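PDB 5YHY: zinc transport transcriptional regulator from Lactococcus lactis subsp. lactis, which regulates zinc transport as a zinc-binding MarR-family transcription factor, probably binding DNA through its winged helix-turn-helix. Local coordinates for the interface of chains A and B. Coordinates in Å, arbitrary orientation; residue numbers count along the deposited sequence, not the author numbering. Chains: chain A/B, Zinc transport transcriptional regulator.

Contacts 1 and 2 are neighbouring patches of one two-fold interface, the centres of their C-alpha atoms about 11 Å apart. Both are built from helices 4-19, 102-123 and 128-144, with the chains exchanging roles: the cluster of A:Leu4, A:Phe137, B:Leu122 and B:Ile134 in contact 1 recurs with the chains exchanged in contact 2. Contact 1 adds B:Phe126 from the turn between helices 102-123 and 128-144; contact 2 extends the core along helix 4-19 to B:Ile8 and B:Phe11, where they meet A:Tyr119 and A:Leu138. Together they form part of the helical dimerisation region typical of MarR proteins, which joins the two winged helix-turn-helix lobes.

Contact 1: the interface of chains A and B. Residues chain A 4, 133, 136-137; chain B 122-123, 126, 134.
The A:Phe137 ring carries the CG2 methyl of B:Ile134 over the centre of one face, 3.7 Å from the ring centroid, a CH-pi contact across the chains. On the opposite side of the ring, offset towards the CE1 corner, B:Leu122 CD2 comes to 3.9 Å from A:Phe137 CE1. The second ring, B:Phe126, is capped over one face by CD1 of B:Ile134 from its own chain, while B:Leu122 CD1 and the B:Gly123 carbonyl O lie in plane at its edge. B:Ile134 thus spreads its two methyls over two rings, one from each chain. B:Phe126 pushes its far corner against the partner helix: its CZ is 3.7 Å from the backbone CA of A:Phe137. Beside it, A:Val133 CG1, anti to the backbone N (chi1 172°), reaches CG1 of B:Ile134 at 3.9 Å and crosses that side chain at about a right angle. A:Leu4 closes the other flank, its CD1 4.1 Å from B:Ile134 CG2 and its CD2 against the CA of B:Gly123. Replacing A:Phe137 with an alanine would probably leave B:Ile134 CG2 without its aromatic platform and open a gap beside B:Leu122. These carbon contacts lie in the helical dimerisation region of this MarR-family protein, where helices 4-19 and 128-144 of chain A pack against helix 128-144 of chain B and the turn that follows its helix 102-123.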
ATOM      1  N   LEU A   4       9.203  -0.985  17.960  1.00 24.83           N
ATOM      2  CA  LEU A   4       8.146  -0.273  17.255  1.00 23.18           C
ATOM      3  C   LEU A   4       8.540  -0.075  15.798  1.00 23.61           C
ATOM      4  O   LEU A   4       7.698  -0.173  14.910  1.00 20.49           O
ATOM      5  CB  LEU A   4       7.824   1.071  17.909  1.00 23.26           C
ATOM      6  CG  LEU A   4       6.642   1.835  17.300  1.00 23.21           C
ATOM      7  CD1 LEU A   4       5.319   1.089  17.496  1.00 23.06           C
ATOM      8  CD2 LEU A   4       6.541   3.246  17.865  1.00 23.37           C
ATOM      9  N   VAL A 133      -2.308  10.915  20.352  1.00 18.11           N
ATOM     10  CA  VAL A 133      -1.022  10.252  20.144  1.00 18.03           C
ATOM     11  C   VAL A 133      -1.013   9.567  18.775  1.00 17.75           C
ATOM     12  O   VAL A 133      -0.085   9.741  17.984  1.00 18.01           O
ATOM     13  CB  VAL A 133      -0.724   9.212  21.245  1.00 18.76           C
ATOM     14  CG1 VAL A 133       0.511   8.393  20.897  1.00 18.88           C
ATOM     15  CG2 VAL A 133      -0.539   9.915  22.592  1.00 22.08           C
ATOM     16  N   LYS A 136      -0.901  12.185  15.923  1.00 17.89           N
ATOM     17  CA  LYS A 136       0.434  12.760  15.773  1.00 17.27           C
ATOM     18  C   LYS A 136       1.363  11.779  15.076  1.00 18.85           C
ATOM     19  O   LYS A 136       2.118  12.165  14.184  1.00 19.38           O
ATOM     20  CB  LYS A 136       1.003  13.184  17.132  1.00 18.35           C
ATOM     21  CG  LYS A 136       0.291  14.412  17.685  1.00 23.00           C
ATOM     22  CD  LYS A 136       0.881  14.868  19.012  1.00 30.77           C
ATOM     23  CE  LYS A 136       2.210  15.572  18.817  1.00 42.31           C
ATOM     24  NZ  LYS A 136       2.683  16.198  20.089  1.00 45.05           N
ATOM     25  N   PHE A 137       1.271  10.513  15.471  1.00 18.03           N
ATOM     26  CA  PHE A 137       2.031   9.450  14.833  1.00 17.47           C
ATOM     27  C   PHE A 137       1.716   9.350  13.331  1.00 18.93           C
ATOM     28  O   PHE A 137       2.624   9.320  12.489  1.00 18.61           O
ATOM     29  CB  PHE A 137       1.751   8.104  15.524  1.00 16.97           C
ATOM     30  CG  PHE A 137       2.374   6.942  14.815  1.00 18.02           C
ATOM     31  CD1 PHE A 137       3.740   6.716  14.915  1.00 21.65           C
ATOM     32  CD2 PHE A 137       1.602   6.090  14.047  1.00 21.72           C
ATOM     33  CE1 PHE A 137       4.324   5.664  14.252  1.00 24.14           C
ATOM     34  CE2 PHE A 137       2.190   5.026  13.376  1.00 23.60           C
ATOM     35  CZ  PHE A 137       3.549   4.824  13.484  1.00 21.87           C
TER
ATOM     36  N   LEU B 122      11.319   8.291  14.388  1.00 20.52           N
ATOM     37  CA  LEU B 122       9.951   8.732  14.643  1.00 21.46           C
ATOM     38  C   LEU B 122       9.454   8.174  15.982  1.00 21.27           C
ATOM     39  O   LEU B 122       8.890   8.903  16.809  1.00 20.97           O
ATOM     40  CB  LEU B 122       9.020   8.326  13.489  1.00 23.04           C
ATOM     41  CG  LEU B 122       7.517   8.542  13.734  1.00 23.89           C
ATOM     42  CD1 LEU B 122       7.229   9.971  14.177  1.00 26.70           C
ATOM     43  CD2 LEU B 122       6.721   8.209  12.487  1.00 27.80           C
ATOM     44  N   GLY B 123       9.657   6.878  16.193  1.00 20.74           N
ATOM     45  CA  GLY B 123       9.241   6.245  17.433  1.00 20.91           C
ATOM     46  C   GLY B 123       9.909   6.905  18.628  1.00 22.81           C
ATOM     47  O   GLY B 123       9.280   7.068  19.677  1.00 22.11           O
ATOM     48  N   PHE B 126       8.312   9.497  20.868  1.00 18.95           N
ATOM     49  CA  PHE B 126       7.244   9.078  21.758  1.00 19.68           C
ATOM     50  C   PHE B 126       7.790   8.314  22.970  1.00 19.27           C
ATOM     51  O   PHE B 126       8.756   7.541  22.870  1.00 20.34           O
ATOM     52  CB  PHE B 126       6.259   8.183  20.996  1.00 19.97           C
ATOM     53  CG  PHE B 126       5.553   8.883  19.863  1.00 17.67           C
ATOM     54  CD1 PHE B 126       4.350   9.545  20.088  1.00 19.65           C
ATOM     55  CD2 PHE B 126       6.083   8.877  18.579  1.00 19.03           C
ATOM     56  CE1 PHE B 126       3.692  10.181  19.049  1.00 20.62           C
ATOM     57  CE2 PHE B 126       5.427   9.505  17.533  1.00 18.67           C
ATOM     58  CZ  PHE B 126       4.239  10.168  17.769  1.00 19.14           C
ATOM     59  N   ILE B 134       0.360   3.427  20.300  1.00 16.64           N
ATOM     60  CA  ILE B 134       0.597   3.261  18.868  1.00 16.77           C
ATOM     61  C   ILE B 134       0.646   1.779  18.494  1.00 18.70           C
ATOM     62  O   ILE B 134       0.048   1.351  17.510  1.00 16.97           O
ATOM     63  CB  ILE B 134       1.888   3.961  18.436  1.00 17.35           C
ATOM     64  CG1 ILE B 134       1.758   5.470  18.651  1.00 17.86           C
ATOM     65  CG2 ILE B 134       2.190   3.661  16.959  1.00 19.51           C
ATOM     66  CD1 ILE B 134       3.102   6.220  18.623  1.00 20.42           C
TER

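Contact 2: the interface of chains A and B. Residues chain A 119, 122, 134-135, 138; chain B 4, 8, 11, 137.
With CG1 of B:Ile8 beside its backbone N (chi1 -67°), the CG2 methyl points at A:Tyr119 and sits over the centre of the phenol ring, 3.7 Å from the centroid. B:Phe11 has CG anti to its backbone N (chi1 169°), which carries the ring towards A:Leu138, and chi2 of 76° turns a face to it; the leucine brings CD2 over the middle of that face, 3.9 Å from the centroid, and the two side chains cross at about a right angle. Forking at CG, A:Leu138 serves both residues of helix 4-19: CD2 goes to the B:Phe11 ring and CD1 to CG1 of B:Ile8, 4.0 Å away. B:Ile8 is therefore held between helix 102-123 and helix 128-144 of chain A, with its CG2 on the tyrosine and its CG1 on the leucine. In its own chain, CD1 of B:Ile8 lies at the edge of the B:Phe137 ring, in the ring plane, tying this part of the patch to the two-fold twin of the phenylalanine-isoleucine cluster. B:Leu4, one turn earlier on helix 4-19, continues the apolar strip towards A:Ile134. Methyl groups on aromatic faces thus dock the N-terminal helix of one subunit against two helices of the other. The A:Tyr119 ring is met by B:Ile8 CG2 at 3.8 Å from CG and 4.2 Å from CZ, the methyl lying slightly towards the CB end.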
ATOM      1  N   TYR A 119     -12.875   1.819  10.801  1.00 19.60           N
ATOM      2  CA  TYR A 119     -11.868   2.692  11.402  1.00 19.64           C
ATOM      3  C   TYR A 119     -12.461   3.418  12.601  1.00 20.75           C
ATOM      4  O   TYR A 119     -11.783   3.627  13.609  1.00 20.39           O
ATOM      5  CB  TYR A 119     -11.306   3.710  10.394  1.00 20.63           C
ATOM      6  CG  TYR A 119     -10.685   3.098   9.150  1.00 18.71           C
ATOM      7  CD1 TYR A 119     -10.147   1.816   9.170  1.00 18.44           C
ATOM      8  CD2 TYR A 119     -10.648   3.808   7.955  1.00 20.02           C
ATOM      9  CE1 TYR A 119      -9.599   1.258   8.019  1.00 20.80           C
ATOM     10  CE2 TYR A 119     -10.100   3.262   6.810  1.00 18.54           C
ATOM     11  CZ  TYR A 119      -9.579   1.989   6.850  1.00 20.26           C
ATOM     12  OH  TYR A 119      -9.043   1.424   5.720  1.00 21.10           O
ATOM     13  N   LEU A 122     -12.626   1.142  15.593  1.00 20.52           N
ATOM     14  CA  LEU A 122     -11.294   0.960  16.163  1.00 21.46           C
ATOM     15  C   LEU A 122     -10.891   2.195  16.976  1.00 21.27           C
ATOM     16  O   LEU A 122     -10.412   2.084  18.113  1.00 20.97           O
ATOM     17  CB  LEU A 122     -10.264   0.657  15.062  1.00 23.04           C
ATOM     18  CG  LEU A 122      -8.792   0.656  15.504  1.00 23.89           C
ATOM     19  CD1 LEU A 122      -8.575  -0.255  16.706  1.00 26.70           C
ATOM     20  CD2 LEU A 122      -7.891   0.237  14.358  1.00 27.80           C
ATOM     21  N   ILE A 134      -2.052   8.783  18.510  1.00 16.64           N
ATOM     22  CA  ILE A 134      -2.171   8.095  17.227  1.00 16.77           C
ATOM     23  C   ILE A 134      -2.153   9.095  16.070  1.00 18.70           C
ATOM     24  O   ILE A 134      -1.468   8.899  15.069  1.00 16.97           O
ATOM     25  CB  ILE A 134      -3.440   7.241  17.172  1.00 17.35           C
ATOM     26  CG1 ILE A 134      -3.365   6.130  18.220  1.00 17.86           C
ATOM     27  CG2 ILE A 134      -3.617   6.636  15.770  1.00 19.51           C
ATOM     28  CD1 ILE A 134      -4.721   5.465  18.519  1.00 20.42           C
ATOM     29  N   SER A 135      -2.912  10.176  16.211  1.00 16.98           N
ATOM     30  CA  SER A 135      -2.987  11.186  15.155  1.00 16.59           C
ATOM     31  C   SER A 135      -1.627  11.829  14.866  1.00 17.26           C
ATOM     32  O   SER A 135      -1.244  11.997  13.699  1.00 18.86           O
ATOM     33  CB  SER A 135      -4.014  12.261  15.535  1.00 18.22           C
ATOM     34  OG  SER A 135      -4.109  13.260  14.537  1.00 22.17           O
ATOM     35  N   LEU A 138       0.436   9.283  12.994  1.00 18.27           N
ATOM     36  CA  LEU A 138       0.050   9.139  11.598  1.00 17.68           C
ATOM     37  C   LEU A 138       0.487  10.333  10.768  1.00 17.52           C
ATOM     38  O   LEU A 138       0.917  10.174   9.627  1.00 19.86           O
ATOM     39  CB  LEU A 138      -1.453   8.930  11.453  1.00 18.00           C
ATOM     40  CG  LEU A 138      -1.958   7.606  12.016  1.00 19.05           C
ATOM     41  CD1 LEU A 138      -3.469   7.579  11.855  1.00 21.26           C
ATOM     42  CD2 LEU A 138      -1.300   6.436  11.301  1.00 22.07           C
TER
ATOM     43  N   LEU B   4     -10.569  10.845  13.377  1.00 24.83           N
ATOM     44  CA  LEU B   4      -9.477   9.884  13.291  1.00 23.18           C
ATOM     45  C   LEU B   4      -9.760   8.878  12.183  1.00 23.61           C
ATOM     46  O   LEU B   4      -8.848   8.472  11.469  1.00 20.49           O
ATOM     47  CB  LEU B   4      -9.242   9.163  14.619  1.00 23.26           C
ATOM     48  CG  LEU B   4      -8.035   8.218  14.653  1.00 23.21           C
ATOM     49  CD1 LEU B   4      -6.714   8.975  14.491  1.00 23.06           C
ATOM     50  CD2 LEU B   4      -8.014   7.386  15.929  1.00 23.37           C
ATOM     51  N   ILE B   8      -7.214   8.043   9.232  1.00 17.65           N
ATOM     52  CA  ILE B   8      -6.725   6.699   8.924  1.00 17.99           C
ATOM     53  C   ILE B   8      -6.927   6.387   7.447  1.00 19.21           C
ATOM     54  O   ILE B   8      -6.018   5.880   6.775  1.00 20.23           O
ATOM     55  CB  ILE B   8      -7.404   5.633   9.808  1.00 16.69           C
ATOM     56  CG1 ILE B   8      -6.968   5.812  11.272  1.00 17.73           C
ATOM     57  CG2 ILE B   8      -7.067   4.224   9.312  1.00 18.97           C
ATOM     58  CD1 ILE B   8      -7.892   5.115  12.259  1.00 20.11           C
ATOM     59  N   PHE B  11      -4.391   8.280   5.415  1.00 22.39           N
ATOM     60  CA  PHE B  11      -3.074   7.706   5.611  1.00 22.47           C
ATOM     61  C   PHE B  11      -2.888   6.459   4.753  1.00 22.44           C
ATOM     62  O   PHE B  11      -1.850   6.265   4.134  1.00 23.99           O
ATOM     63  CB  PHE B  11      -2.861   7.361   7.090  1.00 21.06           C
ATOM     64  CG  PHE B  11      -1.636   6.535   7.339  1.00 22.42           C
ATOM     65  CD1 PHE B  11      -0.385   7.115   7.303  1.00 22.45           C
ATOM     66  CD2 PHE B  11      -1.741   5.185   7.612  1.00 24.38           C
ATOM     67  CE1 PHE B  11       0.747   6.359   7.535  1.00 23.27           C
ATOM     68  CE2 PHE B  11      -0.614   4.429   7.846  1.00 25.49           C
ATOM     69  CZ  PHE B  11       0.629   5.020   7.803  1.00 23.85           C
ATOM     70  N   PHE B 137      -2.753   0.189  18.544  1.00 18.03           N
ATOM     71  CA  PHE B 137      -3.434   0.677  17.355  1.00 17.47           C
ATOM     72  C   PHE B 137      -2.999  -0.092  16.096  1.00 18.93           C
ATOM     73  O   PHE B 137      -3.836  -0.571  15.319  1.00 18.61           O
ATOM     74  CB  PHE B 137      -3.176   2.182  17.172  1.00 16.97           C
ATOM     75  CG  PHE B 137      -3.712   2.715  15.879  1.00 18.02           C
ATOM     76  CD1 PHE B 137      -5.076   2.924  15.724  1.00 21.65           C
ATOM     77  CD2 PHE B 137      -2.860   2.994  14.826  1.00 21.72           C
ATOM     78  CE1 PHE B 137      -5.579   3.393  14.535  1.00 24.14           C
ATOM     79  CE2 PHE B 137      -3.367   3.469  13.624  1.00 23.60           C
ATOM     80  CZ  PHE B 137      -4.725   3.662  13.489  1.00 21.87           C
TER